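Local coordinates for foldase protein PrsA (PDB 5TVL) that probably helps secreted proteins fold after their export across the cell membrane and carries a parvulin-type domain for peptidyl-prolyl cis-trans isomerisation, at residues V39-Y44 with S89-L94; K51-T56 with T81-I86; I124-N129 with Q207-K212; E135-A140 with V192-T197. All blocks are in the same frame, centred on the assembly; numbering follows the deposited sequence.

In the fold
From the N terminus, helix 25-44 leads into helix 50-64, and the chain then returns through helix 79-102, which packs on both. Contact 2 (51-56 with 81-86) closes the inner loop and is nested inside the loop closed by contact 1 (39-44 with 89-94); their centres are about 13 Å apart. Further along lies the PPIC-type domain. Here contact 3 (124-129 with 207-212) pairs strands 120-127 and 207-216, and contact 4 (135-140 with 192-197), nested within it, sets helix 130-139 against the chain leading into strand 196-198. The two pairs follow in series, on opposite sides of the chain's centre; contacts 1 and 3 are about 43 Å apart, centre to centre.

Contact 1: V39-Y44 with S89-L94; sequences VFEKQY and SKLVEL
F40, L91 and Y44 carry this helix-helix packing in the α-helical part of the chain: at the end of helix 25-44, the axes of segments 39-44 and 89-94, the latter on helix 79-102, cross at 58°. V92 places its CG2 methyl over the face of the F40 ring, 3.9 Å from the centroid and 13° off the normal, a CH-π contact. The same ring has the L91 carbonyl O at its edge, so it is lodged against the helix backbone as well as a side chain. L91, with CG anti to its carbonyl carbon, spreads its methyls over the last turn of the other helix: CD1 lies near the backbone O of F40, CD2 near the backbone O of Y44 and 3.9 Å from its CB. Beside it, L94 brings CD2 to 3.8 Å from CD1 of Y44, approaching the ring obliquely. Farther out, V245 and E252 of helix 242-255 pack on V92 and F40, and the hydroxyl of Y44 is hydrogen-bonded to E252. E41 points its CB away, but the bend at chi2 (61°) swings the carboxylate back to a salt bridge with R87, with its OE1 passing 3.3 Å from L91 CD1.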
loop_
_atom_site.group_PDB
_atom_site.type_symbol
_atom_site.label_atom_id
_atom_site.label_comp_id
_atom_site.label_asym_id
_atom_site.label_seq_id
_atom_site.Cartn_x
_atom_site.Cartn_y
_atom_site.Cartn_z
ATOM N N VAL A 39 6.038 23.716 -13.683
ATOM C CA VAL A 39 5.033 23.229 -14.631
ATOM C C VAL A 39 3.674 23.043 -13.942
ATOM O O VAL A 39 2.648 23.464 -14.479
ATOM C CB VAL A 39 5.491 21.920 -15.325
ATOM C CG1 VAL A 39 4.372 21.311 -16.162
ATOM C CG2 VAL A 39 6.711 22.183 -16.198
ATOM N N PHE A 40 3.677 22.416 -12.766
ATOM C CA PHE A 40 2.436 22.154 -12.025
ATOM C C PHE A 40 1.819 23.412 -11.415
ATOM O O PHE A 40 0.607 23.450 -11.185
ATOM C CB PHE A 40 2.625 21.052 -10.967
ATOM C CG PHE A 40 2.477 19.660 -11.524
ATOM C CD1 PHE A 40 3.516 19.063 -12.235
ATOM C CD2 PHE A 40 1.286 18.953 -11.366
ATOM C CE1 PHE A 40 3.376 17.785 -12.760
ATOM C CE2 PHE A 40 1.141 17.678 -11.891
ATOM C CZ PHE A 40 2.184 17.092 -12.588
ATOM N N GLU A 41 2.635 24.438 -11.174
ATOM C CA GLU A 41 2.127 25.751 -10.768
ATOM C C GLU A 41 1.429 26.462 -11.933
ATOM O O GLU A 41 0.349 27.024 -11.758
ATOM C CB GLU A 41 3.258 26.627 -10.225
ATOM C CG GLU A 41 2.796 27.894 -9.517
ATOM C CD GLU A 41 1.938 27.607 -8.297
ATOM O OE1 GLU A 41 2.288 26.689 -7.518
ATOM O OE2 GLU A 41 0.913 28.298 -8.120
ATOM N N LYS A 42 2.050 26.434 -13.111
ATOM C CA LYS A 42 1.490 27.062 -14.316
ATOM C C LYS A 42 0.124 26.470 -14.676
ATOM O O LYS A 42 -0.810 27.205 -14.986
ATOM C CB LYS A 42 2.456 26.914 -15.504
ATOM C CG LYS A 42 2.166 27.819 -16.696
ATOM C CD LYS A 42 2.597 29.257 -16.435
ATOM C CE LYS A 42 2.104 30.211 -17.517
ATOM N NZ LYS A 42 2.790 30.005 -18.823
ATOM N N GLN A 43 0.014 25.144 -14.613
ATOM C CA GLN A 43 -1.222 24.443 -14.980
ATOM C C GLN A 43 -2.306 24.542 -13.914
ATOM O O GLN A 43 -3.386 25.065 -14.179
ATOM C CB GLN A 43 -0.935 22.968 -15.282
ATOM C CG GLN A 43 -0.108 22.751 -16.538
ATOM C CD GLN A 43 -0.841 23.131 -17.816
ATOM O OE1 GLN A 43 -2.074 23.185 -17.854
ATOM N NE2 GLN A 43 -0.081 23.398 -18.875
ATOM N N TYR A 44 -2.006 24.052 -12.714
ATOM C CA TYR A 44 -3.018 23.846 -11.672
ATOM C C TYR A 44 -2.944 24.813 -10.480
ATOM O O TYR A 44 -3.751 24.700 -9.557
ATOM C CB TYR A 44 -2.916 22.407 -11.159
ATOM C CG TYR A 44 -2.963 21.355 -12.248
ATOM C CD1 TYR A 44 -4.180 20.904 -12.755
ATOM C CD2 TYR A 44 -1.790 20.804 -12.770
ATOM C CE1 TYR A 44 -4.229 19.938 -13.752
ATOM C CE2 TYR A 44 -1.828 19.839 -13.768
ATOM C CZ TYR A 44 -3.051 19.408 -14.257
ATOM O OH TYR A 44 -3.112 18.448 -15.242
ATOM N N SER A 89 3.207 19.044 -4.123
ATOM C CA SER A 89 2.583 17.743 -3.842
ATOM C C SER A 89 1.063 17.795 -4.001
ATOM O O SER A 89 0.465 16.907 -4.619
ATOM C CB SER A 89 2.939 17.270 -2.425
ATOM O OG SER A 89 2.047 16.261 -1.978
ATOM N N LYS A 90 0.452 18.832 -3.437
ATOM C CA LYS A 90 -0.988 19.033 -3.552
ATOM C C LYS A 90 -1.425 19.283 -4.994
ATOM O O LYS A 90 -2.470 18.796 -5.404
ATOM C CB LYS A 90 -1.465 20.163 -2.635
ATOM C CG LYS A 90 -1.498 19.769 -1.168
ATOM C CD LYS A 90 -2.179 20.830 -0.323
ATOM C CE LYS A 90 -1.925 20.615 1.162
ATOM N NZ LYS A 90 -2.463 19.322 1.673
ATOM N N LEU A 91 -0.627 20.028 -5.759
ATOM C CA LEU A 91 -0.911 20.257 -7.186
ATOM C C LEU A 91 -0.749 18.999 -8.048
ATOM O O LEU A 91 -1.428 18.860 -9.062
ATOM C CB LEU A 91 -0.042 21.398 -7.745
ATOM C CG LEU A 91 -0.317 22.801 -7.183
ATOM C CD1 LEU A 91 0.728 23.797 -7.670
ATOM C CD2 LEU A 91 -1.719 23.275 -7.530
ATOM N N VAL A 92 0.148 18.099 -7.651
ATOM C CA VAL A 92 0.328 16.819 -8.344
ATOM C C VAL A 92 -0.874 15.898 -8.086
ATOM O O VAL A 92 -1.506 15.419 -9.036
ATOM C CB VAL A 92 1.665 16.136 -7.947
ATOM C CG1 VAL A 92 1.740 14.696 -8.451
ATOM C CG2 VAL A 92 2.846 16.941 -8.481
ATOM N N GLU A 93 -1.190 15.658 -6.815
ATOM C CA GLU A 93 -2.304 14.769 -6.464
ATOM C C GLU A 93 -3.656 15.311 -6.953
ATOM O O GLU A 93 -4.549 14.535 -7.282
ATOM C CB GLU A 93 -2.326 14.473 -4.957
ATOM C CG GLU A 93 -2.801 15.615 -4.069
ATOM C CD GLU A 93 -2.516 15.384 -2.593
ATOM O OE1 GLU A 93 -1.382 14.979 -2.250
ATOM O OE2 GLU A 93 -3.424 15.625 -1.769
ATOM N N LEU A 94 -3.786 16.636 -7.008
ATOM C CA LEU A 94 -4.931 17.299 -7.650
ATOM C C LEU A 94 -5.025 16.927 -9.133
ATOM O O LEU A 94 -6.094 16.547 -9.608
ATOM C CB LEU A 94 -4.827 18.822 -7.470
ATOM C CG LEU A 94 -5.915 19.790 -7.959
ATOM C CD1 LEU A 94 -5.844 21.086 -7.154
ATOM C CD2 LEU A 94 -5.812 20.095 -9.452
#

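Contact 2: K51-T56 with T81-I86; sequences KEVDDT and TRKAQI
This helix-helix packing joins helix 50-64 to the start of the long helix 79-102: the axes of segments 51-56 and 81-86 run at 118° and approach to 9.7 Å. The backbones come nearest where V53 faces I86, 6.6 Å between CA atoms, and both residues point toward the opposite helix. V53 sends CG1, anti to its backbone N, against the start of the K83 side chain, 3.8 Å from its CG, the side chains crossing nearly at right angles. One turn on, T56 and I86 pass antiparallel, methyl against methyl, CG2 to CG2 at 3.7 Å. T56 can offer that methyl because its hydroxyl is turned back along its own helix: OG1 donates to the carbonyl O of E52 at 2.9 Å, in the carbonyl plane, an oxygen that also accepts the backbone N of T56. NZ of K90, on helix 79-102, is also hydrogen-bonded to OG1. I86 in turn lays CG1 over one face of the R82 guanidinium, whose NH2 forms a salt bridge with E60. At the edge of the interface, the extended K83 chain reaches across to D54 in a salt bridge, NZ standing 3.6 Å from OD1. The contact joins methyls and the aliphatic start of K83 to a peripheral ion pair on an exposed lysine, where solvent would probably weaken the electrostatic attraction; the packing appears mainly apolar.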
loop_
_atom_site.group_PDB
_atom_site.type_symbol
_atom_site.label_atom_id
_atom_site.label_comp_id
_atom_site.label_asym_id
_atom_site.label_seq_id
_atom_site.Cartn_x
_atom_site.Cartn_y
_atom_site.Cartn_z
ATOM N N LYS A 51 -4.841 28.268 2.149
ATOM C CA LYS A 51 -5.293 27.834 3.477
ATOM C C LYS A 51 -4.964 26.365 3.768
ATOM O O LYS A 51 -4.521 26.040 4.867
ATOM C CB LYS A 51 -6.803 28.077 3.640
ATOM C CG LYS A 51 -7.335 27.845 5.049
ATOM C CD LYS A 51 -8.728 28.433 5.225
ATOM C CE LYS A 51 -9.319 28.089 6.585
ATOM N NZ LYS A 51 -8.544 28.675 7.714
ATOM N N GLU A 52 -5.186 25.493 2.786
ATOM C CA GLU A 52 -4.897 24.055 2.929
ATOM C C GLU A 52 -3.397 23.763 3.080
ATOM O O GLU A 52 -3.006 22.845 3.805
ATOM C CB GLU A 52 -5.459 23.274 1.736
ATOM C CG GLU A 52 -6.979 23.260 1.671
ATOM C CD GLU A 52 -7.501 22.738 0.347
ATOM O OE1 GLU A 52 -7.254 23.391 -0.689
ATOM O OE2 GLU A 52 -8.166 21.682 0.344
ATOM N N VAL A 53 -2.568 24.548 2.394
ATOM C CA VAL A 53 -1.112 24.442 2.510
ATOM C C VAL A 53 -0.665 24.913 3.897
ATOM O O VAL A 53 0.206 24.293 4.508
ATOM C CB VAL A 53 -0.386 25.237 1.394
ATOM C CG1 VAL A 53 1.128 25.229 1.602
ATOM C CG2 VAL A 53 -0.740 24.668 0.020
ATOM N N ASP A 54 -1.267 26.001 4.382
ATOM C CA ASP A 54 -1.015 26.506 5.739
ATOM C C ASP A 54 -1.464 25.524 6.829
ATOM O O ASP A 54 -0.867 25.497 7.903
ATOM C CB ASP A 54 -1.702 27.868 5.965
ATOM C CG ASP A 54 -1.102 28.999 5.118
ATOM O OD1 ASP A 54 0.110 28.977 4.813
ATOM O OD2 ASP A 54 -1.857 29.931 4.764
ATOM N N ASP A 55 -2.517 24.744 6.560
ATOM C CA ASP A 55 -2.993 23.705 7.494
ATOM C C ASP A 55 -2.001 22.550 7.613
ATOM O O ASP A 55 -1.709 22.082 8.716
ATOM C CB ASP A 55 -4.361 23.139 7.060
ATOM C CG ASP A 55 -5.501 24.155 7.172
ATOM O OD1 ASP A 55 -5.289 25.277 7.686
ATOM O OD2 ASP A 55 -6.623 23.818 6.734
ATOM N N THR A 56 -1.502 22.092 6.467
ATOM C CA THR A 56 -0.546 20.986 6.402
ATOM C C THR A 56 0.761 21.318 7.120
ATOM O O THR A 56 1.245 20.521 7.920
ATOM C CB THR A 56 -0.240 20.617 4.935
ATOM O OG1 THR A 56 -1.471 20.378 4.242
ATOM C CG2 THR A 56 0.653 19.373 4.842
ATOM N N THR A 81 10.699 26.833 1.414
ATOM C CA THR A 81 10.739 25.844 0.329
ATOM C C THR A 81 10.077 24.495 0.688
ATOM O O THR A 81 9.780 23.699 -0.206
ATOM C CB THR A 81 12.183 25.635 -0.190
ATOM O OG1 THR A 81 12.145 25.004 -1.476
ATOM C CG2 THR A 81 13.007 24.796 0.754
ATOM N N ARG A 82 9.866 24.239 1.983
ATOM C CA ARG A 82 9.009 23.132 2.419
ATOM C C ARG A 82 7.544 23.449 2.113
ATOM O O ARG A 82 6.823 22.610 1.581
ATOM C CB ARG A 82 9.178 22.833 3.920
ATOM C CG ARG A 82 8.259 21.741 4.476
ATOM C CD ARG A 82 8.263 20.466 3.628
ATOM N NE ARG A 82 7.319 19.452 4.102
ATOM C CZ ARG A 82 6.799 18.474 3.353
ATOM N NH1 ARG A 82 7.109 18.335 2.059
ATOM N NH2 ARG A 82 5.948 17.612 3.907
ATOM N N LYS A 83 7.119 24.661 2.470
ATOM C CA LYS A 83 5.779 25.165 2.148
ATOM C C LYS A 83 5.523 25.103 0.635
ATOM O O LYS A 83 4.417 24.783 0.211
ATOM C CB LYS A 83 5.608 26.598 2.670
ATOM C CG LYS A 83 4.187 27.128 2.661
ATOM C CD LYS A 83 4.125 28.564 3.173
ATOM C CE LYS A 83 2.861 29.272 2.698
ATOM N NZ LYS A 83 2.788 30.691 3.147
ATOM N N ALA A 84 6.554 25.386 -0.160
ATOM C CA ALA A 84 6.493 25.251 -1.622
ATOM C C ALA A 84 6.414 23.791 -2.087
ATOM O O ALA A 84 5.716 23.486 -3.057
ATOM C CB ALA A 84 7.687 25.937 -2.262
ATOM N N GLN A 85 7.144 22.902 -1.408
ATOM C CA GLN A 85 7.104 21.460 -1.692
ATOM C C GLN A 85 5.734 20.838 -1.414
ATOM O O GLN A 85 5.252 20.030 -2.208
ATOM C CB GLN A 85 8.168 20.725 -0.871
ATOM C CG GLN A 85 8.356 19.260 -1.234
ATOM C CD GLN A 85 9.555 18.645 -0.537
ATOM O OE1 GLN A 85 9.814 18.924 0.638
ATOM N NE2 GLN A 85 10.297 17.805 -1.257
ATOM N N ILE A 86 5.126 21.211 -0.286
ATOM C CA ILE A 86 3.781 20.749 0.085
ATOM C C ILE A 86 2.766 21.187 -0.975
ATOM O O ILE A 86 1.936 20.390 -1.411
ATOM C CB ILE A 86 3.343 21.284 1.470
ATOM C CG1 ILE A 86 4.217 20.685 2.582
ATOM C CG2 ILE A 86 1.874 20.954 1.746
ATOM C CD1 ILE A 86 4.164 21.454 3.889
#

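Contact 3: I124-N129 with Q207-K212; sequences IIRLNN and QYYIVK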
loop_
_atom_site.group_PDB
_atom_site.type_symbol
_atom_site.label_atom_id
_atom_site.label_comp_id
_atom_site.label_asym_id
_atom_site.label_seq_id
_atom_site.Cartn_x
_atom_site.Cartn_y
_atom_site.Cartn_z
ATOM N N ILE A 124 -17.129 -5.600 17.849
ATOM C CA ILE A 124 -15.819 -6.262 17.872
ATOM C C ILE A 124 -15.210 -6.222 19.271
ATOM O O ILE A 124 -15.527 -5.337 20.066
ATOM C CB ILE A 124 -14.828 -5.669 16.834
ATOM C CG1 ILE A 124 -14.572 -4.170 17.062
ATOM C CG2 ILE A 124 -15.345 -5.892 15.418
ATOM C CD1 ILE A 124 -13.441 -3.616 16.220
ATOM N N ILE A 125 -14.351 -7.200 19.560
ATOM C CA ILE A 125 -13.594 -7.266 20.818
ATOM C C ILE A 125 -12.130 -7.600 20.494
ATOM O O ILE A 125 -11.802 -8.759 20.228
ATOM C CB ILE A 125 -14.178 -8.323 21.797
ATOM C CG1 ILE A 125 -15.681 -8.101 22.005
ATOM C CG2 ILE A 125 -13.451 -8.280 23.142
ATOM C CD1 ILE A 125 -16.352 -9.123 22.898
ATOM N N ARG A 126 -11.264 -6.586 20.510
ATOM C CA ARG A 126 -9.822 -6.782 20.303
ATOM C C ARG A 126 -9.145 -7.213 21.611
ATOM O O ARG A 126 -9.479 -6.707 22.684
ATOM C CB ARG A 126 -9.172 -5.506 19.765
ATOM C CG ARG A 126 -7.778 -5.717 19.194
ATOM C CD ARG A 126 -7.236 -4.445 18.557
ATOM N NE ARG A 126 -6.940 -3.409 19.547
ATOM C CZ ARG A 126 -6.470 -2.193 19.265
ATOM N NH1 ARG A 126 -6.227 -1.824 18.007
ATOM N NH2 ARG A 126 -6.240 -1.332 20.254
ATOM N N LEU A 127 -8.195 -8.143 21.509
ATOM C CA LEU A 127 -7.509 -8.728 22.668
ATOM C C LEU A 127 -6.010 -8.888 22.400
ATOM O O LEU A 127 -5.592 -9.087 21.256
ATOM C CB LEU A 127 -8.126 -10.088 22.997
ATOM C CG LEU A 127 -9.513 -10.041 23.662
ATOM C CD1 LEU A 127 -10.507 -10.955 22.957
ATOM C CD2 LEU A 127 -9.427 -10.359 25.148
ATOM N N ASN A 128 -5.211 -8.801 23.464
ATOM C CA ASN A 128 -3.753 -8.934 23.374
ATOM C C ASN A 128 -3.304 -10.386 23.482
ATOM O O ASN A 128 -2.440 -10.818 22.727
ATOM C CB ASN A 128 -3.062 -8.091 24.454
ATOM C CG ASN A 128 -3.262 -6.601 24.243
ATOM O OD1 ASN A 128 -4.302 -6.170 23.744
ATOM N ND2 ASN A 128 -2.263 -5.806 24.613
ATOM N N ASN A 129 -3.887 -11.127 24.422
ATOM C CA ASN A 129 -3.534 -12.528 24.666
ATOM C C ASN A 129 -4.421 -13.449 23.825
ATOM O O ASN A 129 -5.599 -13.153 23.615
ATOM C CB ASN A 129 -3.704 -12.843 26.160
ATOM C CG ASN A 129 -2.945 -14.088 26.601
ATOM O OD1 ASN A 129 -2.714 -15.014 25.820
ATOM N ND2 ASN A 129 -2.562 -14.118 27.873
ATOM N N GLN A 207 -2.663 -9.159 17.427
ATOM C CA GLN A 207 -3.969 -8.851 18.018
ATOM C C GLN A 207 -4.949 -9.971 17.693
ATOM O O GLN A 207 -4.793 -10.678 16.698
ATOM C CB GLN A 207 -4.511 -7.513 17.494
ATOM C CG GLN A 207 -3.640 -6.287 17.767
ATOM C CD GLN A 207 -3.674 -5.812 19.217
ATOM O OE1 GLN A 207 -3.325 -6.553 20.137
ATOM N NE2 GLN A 207 -4.073 -4.559 19.422
ATOM N N TYR A 208 -5.950 -10.130 18.554
ATOM C CA TYR A 208 -6.950 -11.187 18.421
ATOM C C TYR A 208 -8.337 -10.564 18.532
ATOM O O TYR A 208 -8.593 -9.783 19.449
ATOM C CB TYR A 208 -6.734 -12.266 19.491
ATOM C CG TYR A 208 -5.331 -12.838 19.457
ATOM C CD1 TYR A 208 -4.288 -12.224 20.153
ATOM C CD2 TYR A 208 -5.037 -13.972 18.698
ATOM C CE1 TYR A 208 -3.000 -12.730 20.107
ATOM C CE2 TYR A 208 -3.749 -14.486 18.649
ATOM C CZ TYR A 208 -2.736 -13.858 19.352
ATOM O OH TYR A 208 -1.456 -14.356 19.312
ATOM N N TYR A 209 -9.217 -10.906 17.590
ATOM C CA TYR A 209 -10.534 -10.280 17.471
ATOM C C TYR A 209 -11.653 -11.313 17.579
ATOM O O TYR A 209 -11.490 -12.463 17.167
ATOM C CB TYR A 209 -10.657 -9.551 16.134
ATOM C CG TYR A 209 -9.656 -8.443 15.917
ATOM C CD1 TYR A 209 -8.374 -8.720 15.448
ATOM C CD2 TYR A 209 -9.996 -7.111 16.153
ATOM C CE1 TYR A 209 -7.453 -7.705 15.232
ATOM C CE2 TYR A 209 -9.081 -6.089 15.939
ATOM C CZ TYR A 209 -7.811 -6.393 15.479
ATOM O OH TYR A 209 -6.893 -5.394 15.265
ATOM N N ILE A 210 -12.780 -10.890 18.150
ATOM C CA ILE A 210 -14.026 -11.661 18.144
ATOM C C ILE A 210 -15.093 -10.711 17.608
ATOM O O ILE A 210 -15.240 -9.605 18.125
ATOM C CB ILE A 210 -14.410 -12.171 19.554
ATOM C CG1 ILE A 210 -13.281 -13.028 20.148
ATOM C CG2 ILE A 210 -15.693 -12.993 19.496
ATOM C CD1 ILE A 210 -13.414 -13.295 21.634
ATOM N N VAL A 211 -15.823 -11.145 16.580
ATOM C CA VAL A 211 -16.811 -10.301 15.895
ATOM C C VAL A 211 -18.222 -10.839 16.128
ATOM O O VAL A 211 -18.439 -12.051 16.126
ATOM C CB VAL A 211 -16.541 -10.228 14.373
ATOM C CG1 VAL A 211 -17.501 -9.260 13.686
ATOM C CG2 VAL A 211 -15.108 -9.805 14.098
ATOM N N LYS A 212 -19.165 -9.916 16.325
ATOM C CA LYS A 212 -20.591 -10.214 16.470
ATOM C C LYS A 212 -21.336 -9.352 15.450
ATOM O O LYS A 212 -21.378 -8.129 15.594
ATOM C CB LYS A 212 -21.045 -9.882 17.899
ATOM C CG LYS A 212 -22.547 -9.954 18.173
ATOM C CD LYS A 212 -23.036 -11.381 18.363
ATOM C CE LYS A 212 -24.543 -11.429 18.586
ATOM N NZ LYS A 212 -24.961 -10.894 19.913
#
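Strands 120-127 and 207-216 run antiparallel as the inner pair of the four-stranded sheet of the parvulin-type domain; four main-chain bonds link them, the alternate residues bonding outward. L127 and Y208 form a hydrogen-bonded pair: L127 N donates to Y208 O at 2.7 Å, and Y208 N returns a bond to L127 O at 2.9 Å, each donor lying in the carbonyl plane. Between I125 and I210 the exchange is less regular. I125 N reaches I210 O in plane at 2.9 Å, but I210 N approaches I125 O from above the carbonyl plane, 35° out of it. On their other edges the strands bond to further partners, R126 to T156 and Y209 to I196 among them. One face bears I125, L127, Y208 and I210, under helices 130-139 and 147-154; L127 CD1 meets I210 CD1 at 4.0 Å. On the other face R126 runs alongside Y209, its CG 3.5 Å from CE2 of the ring. Q207 lays NE2 over one face of the R126 guanidinium, offset toward its rim; as modelled, both are donors and no bond joins them. R126 NH2 instead bonds to the hydroxyl of Y204 of a neighbouring subunit, while N128 OD1 pairs with T156 and N129 OD1 caps D131 N in helix 130-139. Backbone bonding therefore fixes the strand pair, while the polar ends of R126, N128, N129 and Y208 (with S206) find partners in neighbouring loops, a helix start and another subunit.

Contact 4: E135-A140 with V192-T197; sequences EVLEKA and VSDVIT
Apolar packing dominates where the end of helix 130-139 rests on the chain entering strand 196-198, outermost within the chain in the sheet of the parvulin-type domain. L137, with CG anti to the backbone N (chi1 176°), drives its forked end against the extended chain at S193-V195. Its CD2 lies 3.8 Å from V195 CG2 and 3.7 Å from D194 CA, while CD1 lies near the carbonyl O of S193 and 4.3 Å from V192 CG1. A140, the first residue past the helix, adds its CB at 4.5 Å from the same V192 methyl; F147 and L150 of helix 147-154 pack on A140 as well. Polar bonds fix this chain. S193, its CB directed away from the helix, donates OG to the carbonyl O of D194 at 3.0 Å, along a lone pair, and accepts V211 N of the adjoining strand. D194 N is bonded to N67 of a neighbouring subunit. Closing the contact at the helix end, both methyls of V192 straddle the carbonyl O of A140, CG2 lying 3.3 Å from it.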
loop_
_atom_site.group_PDB
_atom_site.type_symbol
_atom_site.label_atom_id
_atom_site.label_comp_id
_atom_site.label_asym_id
_atom_site.label_seq_id
_atom_site.Cartn_x
_atom_site.Cartn_y
_atom_site.Cartn_z
ATOM N N GLU A 135 -10.953 -17.666 26.051
ATOM C CA GLU A 135 -11.807 -17.571 27.242
ATOM C C GLU A 135 -13.078 -16.763 26.969
ATOM O O GLU A 135 -14.183 -17.218 27.272
ATOM C CB GLU A 135 -11.024 -16.940 28.405
ATOM C CG GLU A 135 -11.709 -17.008 29.766
ATOM C CD GLU A 135 -10.819 -16.536 30.912
ATOM O OE1 GLU A 135 -9.835 -15.802 30.662
ATOM O OE2 GLU A 135 -11.113 -16.899 32.073
ATOM N N VAL A 136 -12.908 -15.574 26.395
ATOM C CA VAL A 136 -14.029 -14.672 26.067
ATOM C C VAL A 136 -14.906 -15.208 24.914
ATOM O O VAL A 136 -16.112 -14.937 24.880
ATOM C CB VAL A 136 -13.520 -13.233 25.763
ATOM C CG1 VAL A 136 -14.637 -12.325 25.251
ATOM C CG2 VAL A 136 -12.886 -12.624 27.009
ATOM N N LEU A 137 -14.311 -15.962 23.985
ATOM C CA LEU A 137 -15.054 -16.560 22.863
ATOM C C LEU A 137 -16.153 -17.526 23.326
ATOM O O LEU A 137 -17.294 -17.434 22.864
ATOM C CB LEU A 137 -14.104 -17.288 21.901
ATOM C CG LEU A 137 -14.728 -18.054 20.724
ATOM C CD1 LEU A 137 -15.645 -17.165 19.898
ATOM C CD2 LEU A 137 -13.648 -18.659 19.842
ATOM N N GLU A 138 -15.800 -18.440 24.231
ATOM C CA GLU A 138 -16.752 -19.422 24.766
ATOM C C GLU A 138 -17.853 -18.769 25.612
ATOM O O GLU A 138 -18.988 -19.247 25.623
ATOM C CB GLU A 138 -16.026 -20.501 25.581
ATOM C CG GLU A 138 -16.895 -21.709 25.915
ATOM C CD GLU A 138 -16.096 -22.909 26.397
ATOM O OE1 GLU A 138 -15.135 -23.310 25.706
ATOM O OE2 GLU A 138 -16.440 -23.465 27.462
ATOM N N LYS A 139 -17.508 -17.691 26.315
ATOM C CA LYS A 139 -18.497 -16.862 27.014
ATOM C C LYS A 139 -19.419 -16.117 26.039
ATOM O O LYS A 139 -20.611 -15.952 26.311
ATOM C CB LYS A 139 -17.806 -15.862 27.953
ATOM C CG LYS A 139 -17.098 -16.514 29.131
ATOM C CD LYS A 139 -16.483 -15.481 30.062
ATOM C CE LYS A 139 -15.779 -16.144 31.235
ATOM N NZ LYS A 139 -15.123 -15.149 32.127
ATOM N N ALA A 140 -18.866 -15.686 24.904
ATOM C CA ALA A 140 -19.632 -15.001 23.850
ATOM C C ALA A 140 -20.334 -15.931 22.836
ATOM O O ALA A 140 -20.758 -15.460 21.780
ATOM C CB ALA A 140 -18.722 -14.022 23.113
ATOM N N VAL A 192 -21.704 -15.127 15.942
ATOM C CA VAL A 192 -20.429 -14.831 16.599
ATOM C C VAL A 192 -19.305 -15.612 15.917
ATOM O O VAL A 192 -19.392 -16.835 15.770
ATOM C CB VAL A 192 -20.474 -15.187 18.106
ATOM C CG1 VAL A 192 -19.115 -14.958 18.766
ATOM C CG2 VAL A 192 -21.555 -14.381 18.819
ATOM N N SER A 193 -18.256 -14.900 15.505
ATOM C CA SER A 193 -17.081 -15.523 14.896
ATOM C C SER A 193 -16.223 -16.214 15.953
ATOM O O SER A 193 -16.359 -15.944 17.152
ATOM C CB SER A 193 -16.233 -14.477 14.152
ATOM O OG SER A 193 -15.525 -13.627 15.048
ATOM N N ASP A 194 -15.340 -17.097 15.492
ATOM C CA ASP A 194 -14.245 -17.623 16.314
ATOM C C ASP A 194 -13.135 -16.564 16.380
ATOM O O ASP A 194 -13.305 -15.457 15.854
ATOM C CB ASP A 194 -13.730 -18.941 15.730
ATOM C CG ASP A 194 -14.784 -20.036 15.749
ATOM O OD1 ASP A 194 -15.299 -20.347 16.845
ATOM O OD2 ASP A 194 -15.094 -20.588 14.669
ATOM N N VAL A 195 -12.010 -16.886 17.023
ATOM C CA VAL A 195 -10.905 -15.924 17.160
ATOM C C VAL A 195 -10.272 -15.641 15.790
ATOM O O VAL A 195 -9.886 -16.567 15.071
ATOM C CB VAL A 195 -9.814 -16.384 18.168
ATOM C CG1 VAL A 195 -8.685 -15.355 18.248
ATOM C CG2 VAL A 195 -10.417 -16.615 19.551
ATOM N N ILE A 196 -10.209 -14.353 15.446
ATOM C CA ILE A 196 -9.517 -13.858 14.258
ATOM C C ILE A 196 -8.184 -13.320 14.753
ATOM O O ILE A 196 -8.123 -12.741 15.836
ATOM C CB ILE A 196 -10.316 -12.729 13.570
ATOM C CG1 ILE A 196 -11.703 -13.230 13.149
ATOM C CG2 ILE A 196 -9.565 -12.177 12.360
ATOM C CD1 ILE A 196 -12.773 -12.163 13.185
ATOM N N THR A 197 -7.130 -13.502 13.960
ATOM C CA THR A 197 -5.770 -13.151 14.369
ATOM C C THR A 197 -5.102 -12.218 13.358
ATOM O O THR A 197 -4.955 -12.568 12.186
ATOM C CB THR A 197 -4.907 -14.416 14.543
ATOM O OG1 THR A 197 -5.607 -15.358 15.364
ATOM C CG2 THR A 197 -3.563 -14.088 15.192
#